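Local coordinates for protein lactaldehyde dehydrogenase (Escherichia coli, PDB 2IMP) that catalyses the irreversible NAD(+)-dependent oxidation of L-lactaldehyde to L-lactate, and of glycolaldehyde to glycolate, in the breakdown of L-fucose and L-rhamnose, at residues L63-R68 and E117-Y122; F139-G144 and Q471-Y476; V145-L150 and P220-V225. All blocks are in the same frame, centred on the assembly; numbering follows the deposited sequence.

Contact 1 of 3, residues L63-R68 and E117-Y122; sequences LPAIER and EWARRY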
loop_
_atom_site.group_PDB
_atom_site.type_symbol
_atom_site.label_atom_id
_atom_site.label_comp_id
_atom_site.label_asym_id
_atom_site.label_seq_id
_atom_site.Cartn_x
_atom_site.Cartn_y
_atom_site.Cartn_z
ATOM N N LEU A 63 14.232 -20.943 0.145
ATOM C CA LEU A 63 14.695 -20.502 -1.164
ATOM C C LEU A 63 14.308 -19.035 -1.450
ATOM O O LEU A 63 13.194 -18.613 -1.130
ATOM C CB LEU A 63 14.094 -21.373 -2.267
ATOM C CG LEU A 63 14.597 -22.811 -2.427
ATOM C CD1 LEU A 63 13.828 -23.487 -3.551
ATOM C CD2 LEU A 63 16.088 -22.806 -2.729
ATOM N N PRO A 64 15.227 -18.247 -2.025
ATOM C CA PRO A 64 14.868 -16.855 -2.313
ATOM C C PRO A 64 13.592 -16.905 -3.184
ATOM O O PRO A 64 13.443 -17.822 -3.992
ATOM C CB PRO A 64 16.075 -16.342 -3.092
ATOM C CG PRO A 64 17.213 -17.134 -2.492
ATOM C CD PRO A 64 16.626 -18.527 -2.392
ATOM N N ALA A 65 12.687 -15.942 -3.009
ATOM C CA ALA A 65 11.449 -15.926 -3.776
ATOM C C ALA A 65 11.637 -16.000 -5.308
ATOM O O ALA A 65 10.876 -16.682 -6.001
ATOM C CB ALA A 65 10.620 -14.690 -3.415
ATOM N N ILE A 66 12.641 -15.301 -5.827
ATOM C CA ILE A 66 12.859 -15.336 -7.266
ATOM C C ILE A 66 13.158 -16.763 -7.776
ATOM O O ILE A 66 12.832 -17.107 -8.912
ATOM C CB ILE A 66 13.996 -14.385 -7.690
ATOM C CG1 ILE A 66 14.058 -14.300 -9.221
ATOM C CG2 ILE A 66 15.333 -14.859 -7.105
ATOM C CD1 ILE A 66 12.920 -13.526 -9.855
ATOM N N GLU A 67 13.769 -17.585 -6.926
ATOM C CA GLU A 67 14.043 -18.957 -7.326
ATOM C C GLU A 67 12.759 -19.802 -7.394
ATOM O O GLU A 67 12.642 -20.695 -8.231
ATOM C CB GLU A 67 15.082 -19.602 -6.400
ATOM C CG GLU A 67 16.508 -19.173 -6.744
ATOM C CD GLU A 67 17.558 -19.709 -5.782
ATOM O OE1 GLU A 67 17.529 -20.919 -5.467
ATOM O OE2 GLU A 67 18.425 -18.914 -5.353
ATOM N N ARG A 68 11.802 -19.511 -6.517
ATOM C CA ARG A 68 10.538 -20.222 -6.580
ATOM C C ARG A 68 9.791 -19.787 -7.857
ATOM O O ARG A 68 9.153 -20.592 -8.537
ATOM C CB ARG A 68 9.695 -19.950 -5.325
ATOM C CG ARG A 68 10.354 -20.464 -4.035
ATOM C CD ARG A 68 9.403 -20.434 -2.851
ATOM N NE ARG A 68 8.961 -19.083 -2.519
ATOM C CZ ARG A 68 9.456 -18.349 -1.529
ATOM N NH1 ARG A 68 10.419 -18.832 -0.758
ATOM N NH2 ARG A 68 8.980 -17.132 -1.303
ATOM N N GLU A 117 5.600 -13.346 -10.984
ATOM C CA GLU A 117 6.083 -11.973 -10.960
ATOM C C GLU A 117 5.946 -11.287 -9.581
ATOM O O GLU A 117 6.502 -10.214 -9.363
ATOM C CB GLU A 117 5.350 -11.142 -12.025
ATOM C CG GLU A 117 5.444 -11.742 -13.416
ATOM C CD GLU A 117 4.655 -10.969 -14.453
ATOM O OE1 GLU A 117 3.639 -10.333 -14.100
ATOM O OE2 GLU A 117 5.042 -11.014 -15.636
ATOM N N TRP A 118 5.195 -11.911 -8.676
ATOM C CA TRP A 118 5.031 -11.364 -7.330
ATOM C C TRP A 118 6.256 -11.593 -6.424
ATOM O O TRP A 118 6.381 -10.966 -5.373
ATOM C CB TRP A 118 3.789 -11.961 -6.644
ATOM C CG TRP A 118 2.496 -11.306 -7.054
ATOM C CD1 TRP A 118 1.441 -11.901 -7.687
ATOM C CD2 TRP A 118 2.139 -9.923 -6.890
ATOM N NE1 TRP A 118 0.452 -10.973 -7.932
ATOM C CE2 TRP A 118 0.855 -9.752 -7.454
ATOM C CE3 TRP A 118 2.783 -8.814 -6.323
ATOM C CZ2 TRP A 118 0.196 -8.516 -7.471
ATOM C CZ3 TRP A 118 2.126 -7.573 -6.339
ATOM C CH2 TRP A 118 0.844 -7.440 -6.910
ATOM N N ALA A 119 7.152 -12.477 -6.862
ATOM C CA ALA A 119 8.345 -12.841 -6.099
ATOM C C ALA A 119 9.041 -11.706 -5.305
ATOM O O ALA A 119 9.186 -11.797 -4.087
ATOM C CB ALA A 119 9.365 -13.522 -7.019
ATOM N N ARG A 120 9.484 -10.669 -6.002
ATOM C CA ARG A 120 10.163 -9.550 -5.352
ATOM C C ARG A 120 9.217 -8.390 -4.988
ATOM O O ARG A 120 9.672 -7.311 -4.614
ATOM C CB ARG A 120 11.241 -8.988 -6.284
ATOM C CG ARG A 120 12.350 -9.954 -6.681
ATOM C CD ARG A 120 12.858 -9.602 -8.067
ATOM N NE ARG A 120 14.135 -10.231 -8.406
ATOM C CZ ARG A 120 14.541 -10.447 -9.653
ATOM N NH1 ARG A 120 13.766 -10.100 -10.673
ATOM N NH2 ARG A 120 15.732 -10.986 -9.887
ATOM N N ARG A 121 7.915 -8.627 -5.096
ATOM C CA ARG A 121 6.945 -7.573 -4.857
ATOM C C ARG A 121 6.069 -7.630 -3.587
ATOM O O ARG A 121 5.706 -6.574 -3.065
ATOM C CB ARG A 121 6.048 -7.430 -6.087
ATOM C CG ARG A 121 6.812 -7.013 -7.332
ATOM C CD ARG A 121 5.882 -6.715 -8.486
ATOM N NE ARG A 121 6.554 -5.920 -9.511
ATOM C CZ ARG A 121 7.443 -6.395 -10.378
ATOM N NH1 ARG A 121 7.774 -7.678 -10.366
ATOM N NH2 ARG A 121 8.013 -5.570 -11.246
ATOM N N TYR A 122 5.705 -8.812 -3.098
ATOM C CA TYR A 122 4.882 -8.806 -1.895
ATOM C C TYR A 122 5.671 -8.216 -0.714
ATOM O O TYR A 122 6.783 -8.653 -0.409
ATOM C CB TYR A 122 4.303 -10.205 -1.598
ATOM C CG TYR A 122 5.271 -11.306 -1.228
ATOM C CD1 TYR A 122 5.538 -11.605 0.106
ATOM C CD2 TYR A 122 5.861 -12.098 -2.209
ATOM C CE1 TYR A 122 6.354 -12.677 0.454
ATOM C CE2 TYR A 122 6.684 -13.164 -1.875
ATOM C CZ TYR A 122 6.923 -13.450 -0.544
ATOM O OH TYR A 122 7.724 -14.510 -0.211
#
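Ala-65 and Ala-119 meet at the closest backbone approach, their CA atoms 5.0 Å apart, and the apolar part of the contact starts from this pair. The CB of Ala-65 lies 3.3 Å from the carbonyl O of Ala-119, while the two methyls stand 4.0 Å from each other. Alanine suits both places, since a single methyl fits so close an approach between the first turn of helix 65-81 and the loop that follows helix 98-116.

Beside this pair an aliphatic tip covers a charged plane. Ile-66 has CG1 anti to the backbone N (chi1 -172°), and CD1 beyond it sits over the centre of the Arg-120 guanidinium, 3.5 Å from CZ. This apolar cover over the face leaves the N-H groups at the rim to other partners, and NH2 makes a salt bridge to Asp-130 of the second subunit.

The polar part is the approach of Arg-68 to Tyr-122. The phenol OH lies in the guanidinium plane at its edge, 3.1 Å from NH2, with ring and guanidinium planes 38° apart. Leu-168, in helix 155-168, packs its side chain on both Ala-119 and Tyr-122.

The chemistry implies a division of labour: small methyls set the spacing, buried Arg-68 gives its NE-H to the main-chain carbonyl of Leu-168, and Arg-120 pairs its charge across a subunit boundary.

Contact 2 of 3, residues F139-G144 and Q471-Y476; sequences FKRALG and QTQVVY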
loop_
_atom_site.group_PDB
_atom_site.type_symbol
_atom_site.label_atom_id
_atom_site.label_comp_id
_atom_site.label_asym_id
_atom_site.label_seq_id
_atom_site.Cartn_x
_atom_site.Cartn_y
_atom_site.Cartn_z
ATOM N N PHE A 139 6.634 -8.896 9.117
ATOM C CA PHE A 139 7.046 -9.749 8.015
ATOM C C PHE A 139 5.912 -10.605 7.448
ATOM O O PHE A 139 4.991 -10.991 8.169
ATOM C CB PHE A 139 8.149 -10.720 8.447
ATOM C CG PHE A 139 9.404 -10.066 8.939
ATOM C CD1 PHE A 139 9.506 -9.623 10.253
ATOM C CD2 PHE A 139 10.512 -9.945 8.100
ATOM C CE1 PHE A 139 10.698 -9.089 10.737
ATOM C CE2 PHE A 139 11.709 -9.410 8.573
ATOM C CZ PHE A 139 11.803 -8.979 9.894
ATOM N N LYS A 140 5.999 -10.894 6.156
ATOM C CA LYS A 140 5.033 -11.759 5.498
ATOM C C LYS A 140 5.629 -13.171 5.343
ATOM O O LYS A 140 6.591 -13.360 4.601
ATOM C CB LYS A 140 4.672 -11.201 4.119
ATOM C CG LYS A 140 3.892 -9.895 4.155
ATOM C CD LYS A 140 2.548 -10.095 4.842
ATOM C CE LYS A 140 1.713 -8.830 4.793
ATOM N NZ LYS A 140 1.526 -8.360 3.397
ATOM N N ARG A 141 5.078 -14.136 6.067
ATOM C CA ARG A 141 5.582 -15.504 6.012
ATOM C C ARG A 141 4.612 -16.482 5.345
ATOM O O ARG A 141 3.419 -16.208 5.249
ATOM C CB ARG A 141 5.865 -16.029 7.426
ATOM C CG ARG A 141 6.668 -15.110 8.332
ATOM C CD ARG A 141 8.078 -14.896 7.823
ATOM N NE ARG A 141 8.927 -14.307 8.857
ATOM C CZ ARG A 141 10.141 -13.806 8.642
ATOM N NH1 ARG A 141 10.663 -13.811 7.421
ATOM N NH2 ARG A 141 10.839 -13.301 9.653
ATOM N N ALA A 142 5.136 -17.616 4.891
ATOM C CA ALA A 142 4.291 -18.635 4.296
ATOM C C ALA A 142 3.414 -19.310 5.377
ATOM O O ALA A 142 3.735 -19.242 6.564
ATOM C CB ALA A 142 5.150 -19.686 3.609
ATOM N N LEU A 143 2.314 -19.924 4.969
ATOM C CA LEU A 143 1.460 -20.616 5.921
ATOM C C LEU A 143 2.061 -21.970 6.306
ATOM O O LEU A 143 1.975 -22.411 7.448
ATOM C CB LEU A 143 0.071 -20.851 5.323
ATOM C CG LEU A 143 -0.642 -19.623 4.770
ATOM C CD1 LEU A 143 -2.046 -20.017 4.287
ATOM C CD2 LEU A 143 -0.712 -18.554 5.869
ATOM N N GLY A 144 2.678 -22.607 5.319
ATOM C CA GLY A 144 3.283 -23.908 5.526
ATOM C C GLY A 144 2.706 -24.844 4.489
ATOM O O GLY A 144 2.899 -24.638 3.292
ATOM N N GLN A 471 0.910 -15.047 5.853
ATOM C CA GLN A 471 0.496 -14.668 7.184
ATOM C C GLN A 471 1.552 -13.757 7.799
ATOM O O GLN A 471 2.710 -13.767 7.380
ATOM C CB GLN A 471 0.237 -15.891 8.073
ATOM C CG GLN A 471 1.440 -16.762 8.370
ATOM C CD GLN A 471 1.037 -18.035 9.101
ATOM O OE1 GLN A 471 -0.026 -18.095 9.729
ATOM N NE2 GLN A 471 1.886 -19.054 9.032
ATOM N N THR A 472 1.152 -12.980 8.786
ATOM C CA THR A 472 2.071 -12.034 9.369
ATOM C C THR A 472 2.801 -12.454 10.636
ATOM O O THR A 472 2.291 -13.215 11.459
ATOM C CB THR A 472 1.345 -10.713 9.673
ATOM O OG1 THR A 472 0.281 -10.966 10.601
ATOM C CG2 THR A 472 0.754 -10.128 8.401
ATOM N N GLN A 473 4.030 -11.968 10.736
ATOM C CA GLN A 473 4.840 -12.144 11.923
ATOM C C GLN A 473 5.285 -10.748 12.386
ATOM O O GLN A 473 6.128 -10.111 11.744
ATOM C CB GLN A 473 6.080 -13.021 11.686
ATOM C CG GLN A 473 7.051 -12.978 12.890
ATOM C CD GLN A 473 8.342 -13.753 12.675
ATOM O OE1 GLN A 473 8.823 -13.877 11.551
ATOM N NE2 GLN A 473 8.919 -14.264 13.763
ATOM N N VAL A 474 4.661 -10.258 13.450
ATOM C CA VAL A 474 5.001 -8.947 13.967
ATOM C C VAL A 474 6.113 -8.988 15.014
ATOM O O VAL A 474 5.963 -9.582 16.090
ATOM C CB VAL A 474 3.757 -8.243 14.559
ATOM C CG1 VAL A 474 4.133 -6.867 15.086
ATOM C CG2 VAL A 474 2.682 -8.110 13.488
ATOM N N VAL A 475 7.233 -8.365 14.671
ATOM C CA VAL A 475 8.377 -8.326 15.559
ATOM C C VAL A 475 8.578 -6.981 16.283
ATOM O O VAL A 475 8.728 -5.933 15.649
ATOM C CB VAL A 475 9.681 -8.656 14.796
ATOM C CG1 VAL A 475 10.859 -8.688 15.763
ATOM C CG2 VAL A 475 9.535 -10.001 14.084
ATOM N N TYR A 476 8.549 -7.032 17.609
ATOM C CA TYR A 476 8.780 -5.844 18.409
ATOM C C TYR A 476 10.236 -5.821 18.894
ATOM O O TYR A 476 10.586 -6.435 19.905
ATOM C CB TYR A 476 7.825 -5.792 19.605
ATOM C CG TYR A 476 6.361 -5.638 19.244
ATOM C CD1 TYR A 476 5.600 -6.733 18.841
ATOM C CD2 TYR A 476 5.727 -4.395 19.328
ATOM C CE1 TYR A 476 4.241 -6.600 18.540
ATOM C CE2 TYR A 476 4.370 -4.252 19.024
ATOM C CZ TYR A 476 3.634 -5.362 18.630
ATOM O OH TYR A 476 2.294 -5.234 18.332
HETATM O O HOH W 1 0.890 -22.125 9.869
#
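Arg-141 turns at chi2 (-65°) and Gln-473 holds CG anti to its backbone N (chi1 170°), and the two side chains meet on the face of the sheet that Phe-139 shares. There the guanidinium grips one oxygen side-on: NE lies 2.7 Å and NH2 2.8 Å from OE1 of Gln-473, both bonds within 1° of the guanidinium plane. Phe-139 CB lies over the centre of that plane, while Arg-141 NH2 stands above the rim of the phenylalanine ring. An alanine in place of Arg-141 would remove that NH2 from above the ring and would probably leave Gln-473 OE1 without these two donors. The other end of the amide, NE2, is held by Ile-427 and Thr-435 of the fourth subunit.

The backbones form an antiparallel ladder, with Phe-139 and Gln-473, then Arg-141 and Gln-471, as hydrogen-bonded pairs; Arg-141 N reaches Gln-471 O at 2.7 Å. This joins strand 134-149 to the C-terminal strand 470-478 in the oligomerisation region of the aldehyde dehydrogenase fold, and Val-474 to Tyr-476 continue the sheet into the fourth subunit.

Farther along, Gln-471 NE2 donates to Ala-142 O at 3.1 Å, and CD2 of Leu-143 packs 3.6 Å from Gln-471 CB. On the face opposite Arg-141, the outer methylenes of Lys-140, CD and CE, lie beside Thr-472, CE 4.0 Å from CG2, and its NZ bonds to the carbonyl O of Glu-123.

Contact 3 of 3, residues V145-L150 and P220-V225; sequences VTTGIL and PKVAMV. With NAI (1,4-dihydronicotinamide adenine dinucleotide), chain D.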
loop_
_atom_site.group_PDB
_atom_site.type_symbol
_atom_site.label_atom_id
_atom_site.label_comp_id
_atom_site.label_asym_id
_atom_site.label_seq_id
_atom_site.Cartn_x
_atom_site.Cartn_y
_atom_site.Cartn_z
ATOM N N VAL A 145 1.999 -25.871 4.942
ATOM C CA VAL A 145 1.376 -26.822 4.030
ATOM C C VAL A 145 -0.070 -26.451 3.685
ATOM O O VAL A 145 -0.884 -26.245 4.582
ATOM C CB VAL A 145 1.353 -28.250 4.621
ATOM C CG1 VAL A 145 0.532 -29.174 3.718
ATOM C CG2 VAL A 145 2.778 -28.780 4.771
ATOM N N THR A 146 -0.374 -26.361 2.396
ATOM C CA THR A 146 -1.724 -26.038 1.966
ATOM C C THR A 146 -2.320 -27.112 1.037
ATOM O O THR A 146 -1.588 -27.909 0.436
ATOM C CB THR A 146 -1.793 -24.656 1.232
ATOM O OG1 THR A 146 -1.202 -24.761 -0.070
ATOM C CG2 THR A 146 -1.040 -23.580 2.030
ATOM N N THR A 147 -3.645 -27.142 0.946
ATOM C CA THR A 147 -4.299 -28.106 0.084
ATOM C C THR A 147 -5.321 -27.457 -0.852
ATOM O O THR A 147 -5.886 -26.402 -0.539
ATOM C CB THR A 147 -4.992 -29.231 0.903
ATOM O OG1 THR A 147 -6.016 -28.672 1.737
ATOM C CG2 THR A 147 -3.977 -29.945 1.792
ATOM N N GLY A 148 -5.526 -28.087 -2.003
ATOM C CA GLY A 148 -6.462 -27.566 -2.973
ATOM C C GLY A 148 -7.397 -28.644 -3.476
ATOM O O GLY A 148 -6.973 -29.714 -3.913
ATOM N N ILE A 149 -8.684 -28.354 -3.395
ATOM C CA ILE A 149 -9.716 -29.262 -3.853
ATOM C C ILE A 149 -10.443 -28.631 -5.058
ATOM O O ILE A 149 -11.089 -27.589 -4.922
ATOM C CB ILE A 149 -10.687 -29.555 -2.696
ATOM C CG1 ILE A 149 -9.893 -30.122 -1.509
ATOM C CG2 ILE A 149 -11.752 -30.525 -3.137
ATOM C CD1 ILE A 149 -10.702 -30.328 -0.245
ATOM N N LEU A 150 -10.320 -29.258 -6.224
ATOM C CA LEU A 150 -10.883 -28.690 -7.442
ATOM C C LEU A 150 -12.206 -29.270 -7.991
ATOM O O LEU A 150 -12.519 -30.444 -7.800
ATOM C CB LEU A 150 -9.827 -28.749 -8.547
ATOM C CG LEU A 150 -8.381 -28.559 -8.083
ATOM C CD1 LEU A 150 -7.462 -28.717 -9.285
ATOM C CD2 LEU A 150 -8.198 -27.190 -7.420
ATOM N N PRO A 220 -4.478 -32.059 10.661
ATOM C CA PRO A 220 -3.864 -31.020 11.498
ATOM C C PRO A 220 -2.582 -30.346 10.952
ATOM O O PRO A 220 -2.220 -29.256 11.387
ATOM C CB PRO A 220 -3.621 -31.744 12.826
ATOM C CG PRO A 220 -3.378 -33.157 12.396
ATOM C CD PRO A 220 -4.449 -33.366 11.341
ATOM N N LYS A 221 -1.901 -30.994 10.015
ATOM C CA LYS A 221 -0.692 -30.411 9.453
ATOM C C LYS A 221 -0.965 -29.369 8.349
ATOM O O LYS A 221 -0.062 -28.656 7.913
ATOM C CB LYS A 221 0.213 -31.508 8.898
ATOM C CG LYS A 221 0.711 -32.483 9.948
ATOM C CD LYS A 221 1.639 -33.509 9.329
ATOM C CE LYS A 221 2.219 -34.428 10.385
ATOM N NZ LYS A 221 3.239 -35.315 9.789
ATOM N N VAL A 222 -2.214 -29.314 7.901
ATOM C CA VAL A 222 -2.609 -28.367 6.865
ATOM C C VAL A 222 -2.895 -26.956 7.430
ATOM O O VAL A 222 -3.756 -26.802 8.288
ATOM C CB VAL A 222 -3.872 -28.867 6.113
ATOM C CG1 VAL A 222 -4.341 -27.819 5.105
ATOM C CG2 VAL A 222 -3.564 -30.184 5.404
ATOM N N ALA A 223 -2.154 -25.953 6.964
ATOM C CA ALA A 223 -2.356 -24.583 7.422
ATOM C C ALA A 223 -3.615 -23.929 6.789
ATOM O O ALA A 223 -4.301 -23.122 7.413
ATOM C CB ALA A 223 -1.125 -23.746 7.108
ATOM N N MET A 224 -3.897 -24.302 5.546
ATOM C CA MET A 224 -5.064 -23.790 4.847
ATOM C C MET A 224 -5.600 -24.725 3.756
ATOM O O MET A 224 -4.830 -25.326 3.004
ATOM C CB MET A 224 -4.772 -22.420 4.208
ATOM C CG MET A 224 -5.970 -21.834 3.431
ATOM S SD MET A 224 -5.761 -20.136 2.806
ATOM C CE MET A 224 -4.766 -20.446 1.305
ATOM N N VAL A 225 -6.919 -24.861 3.710
ATOM C CA VAL A 225 -7.552 -25.655 2.681
ATOM C C VAL A 225 -8.299 -24.750 1.682
ATOM O O VAL A 225 -9.135 -23.935 2.072
ATOM C CB VAL A 225 -8.541 -26.711 3.266
ATOM C CG1 VAL A 225 -9.631 -26.035 4.098
ATOM C CG2 VAL A 225 -9.167 -27.512 2.118
HETATM P PA NAI D . -18.433 -30.206 -5.831
HETATM O O1A NAI D . -18.399 -29.486 -4.548
HETATM O O2A NAI D . -19.475 -31.329 -5.860
HETATM O O5B NAI D . -16.980 -30.795 -6.137
HETATM C C5B NAI D . -15.800 -30.007 -6.170
HETATM C C4B NAI D . -14.646 -30.672 -5.404
HETATM O O4B NAI D . -14.959 -30.827 -4.019
HETATM C C3B NAI D . -14.284 -32.081 -5.900
HETATM O O3B NAI D . -12.868 -32.226 -5.968
HETATM C C2B NAI D . -14.960 -32.981 -4.885
HETATM O O2B NAI D . -14.451 -34.285 -4.789
HETATM C C1B NAI D . -14.817 -32.186 -3.612
HETATM N N9A NAI D . -15.827 -32.530 -2.568
HETATM C C8A NAI D . -17.183 -32.837 -2.681
HETATM N N7A NAI D . -17.679 -33.089 -1.431
HETATM C C5A NAI D . -16.678 -32.951 -0.533
HETATM C C6A NAI D . -16.619 -33.087 0.869
HETATM N N6A NAI D . -17.700 -33.424 1.570
HETATM N N1A NAI D . -15.399 -32.870 1.529
HETATM C C2A NAI D . -14.252 -32.517 0.805
HETATM N N3A NAI D . -14.320 -32.383 -0.592
HETATM C C4A NAI D . -15.513 -32.593 -1.241
HETATM O O3 NAI D . -18.732 -29.083 -6.938
HETATM P PN NAI D . -18.658 -29.238 -8.542
HETATM O O1N NAI D . -17.370 -29.821 -8.957
HETATM O O2N NAI D . -19.025 -27.901 -9.119
HETATM O O5D NAI D . -19.896 -30.250 -8.796
HETATM C C5D NAI D . -19.785 -31.619 -9.096
HETATM C C4D NAI D . -21.191 -32.165 -9.194
HETATM O O4D NAI D . -21.135 -33.588 -9.235
HETATM C C3D NAI D . -22.323 -31.866 -8.184
HETATM O O3D NAI D . -23.254 -30.964 -8.747
HETATM C C2D NAI D . -22.939 -33.199 -7.848
HETATM O O2D NAI D . -24.345 -33.150 -7.762
HETATM C C1D NAI D . -22.424 -34.089 -8.953
HETATM N N1N NAI D . -22.427 -35.525 -8.529
HETATM C C2N NAI D . -21.308 -35.995 -7.832
HETATM C C3N NAI D . -21.262 -37.352 -7.412
HETATM C C7N NAI D . -20.060 -37.881 -6.661
HETATM O O7N NAI D . -20.051 -39.214 -6.270
HETATM N N7N NAI D . -19.000 -37.133 -6.350
HETATM C C4N NAI D . -22.371 -38.207 -7.718
HETATM C C5N NAI D . -23.503 -37.709 -8.428
HETATM C C6N NAI D . -23.513 -36.354 -8.831
HETATM O O HOH W 2 1.436 -26.470 7.695
#
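Thr-147 touches both Val-222 and Val-225, and its branches divide the work. From CB, the OG1 branch stands between the backbone N and the carbonyl carbon (chi1 62°) and comes 3.4 Å from CG2 of Val-225; its hydrogen-bonding partner is the carbonyl O of Leu-216. The CG2 branch, anti to the carbonyl carbon, meets CG2 of Val-222 at 3.6 Å, the two side chains crossing at about a right angle. Threonine suits this buried place because it offers a methyl for Val-222 and a hydroxyl that bonds a main-chain oxygen while lying against Val-225.

The backbones pair in parallel, Thr-146 with Met-224 and Thr-147 with Val-225. Thr-147 N donates to Met-224 O at 3.0 Å, and Ala-223 N to Val-145 O at 2.7 Å. Ala-223 marks a corner in its chain; before it, a water bridges Val-145 N and Lys-221 O.

Toward the cofactor, Ile-149 joins the strand to the NADH. Its CD1 packs 4.0 Å from CG2 of Val-225, and its CG2 lies 3.3 Å from O4B of the adenosine ribose, whose O3B hydroxyl donates to Leu-150 O at 2.6 Å. Lys-176, Glu-179, Gln-214 and Ser-230 also hydrogen-bond the cofactor.

This is the Rossmann-like NAD-binding core. Strand 145-149 runs between strand 222-227 and strand 172-176, with helix 155-168 packing on Thr-146 and Leu-150, and helix 43-62 on Val-145 and Val-222.

Contacts 2 and 3 share strand 134-149: its earlier part pairs antiparallel with 471-476, its later part parallel with 220-225. They touch where Leu-143 packs on Ala-223 and Met-224. Contact 3 is the deepest, its centre about 17 Å from the chain centre, touched by no other subunit, and largely aliphatic beside the cofactor. Contacts 1 and 2, about 25 and 28 Å from that centre, lie at subunit interfaces, contact 1 buried and contact 2 partly so; Arg-120 reaches the second subunit by a salt bridge, Gln-473 the fourth through its amide nitrogen. Contact 1 joins a helix start to a loop without strand pairing, yet meets contact 2 through Tyr-122 against Lys-140.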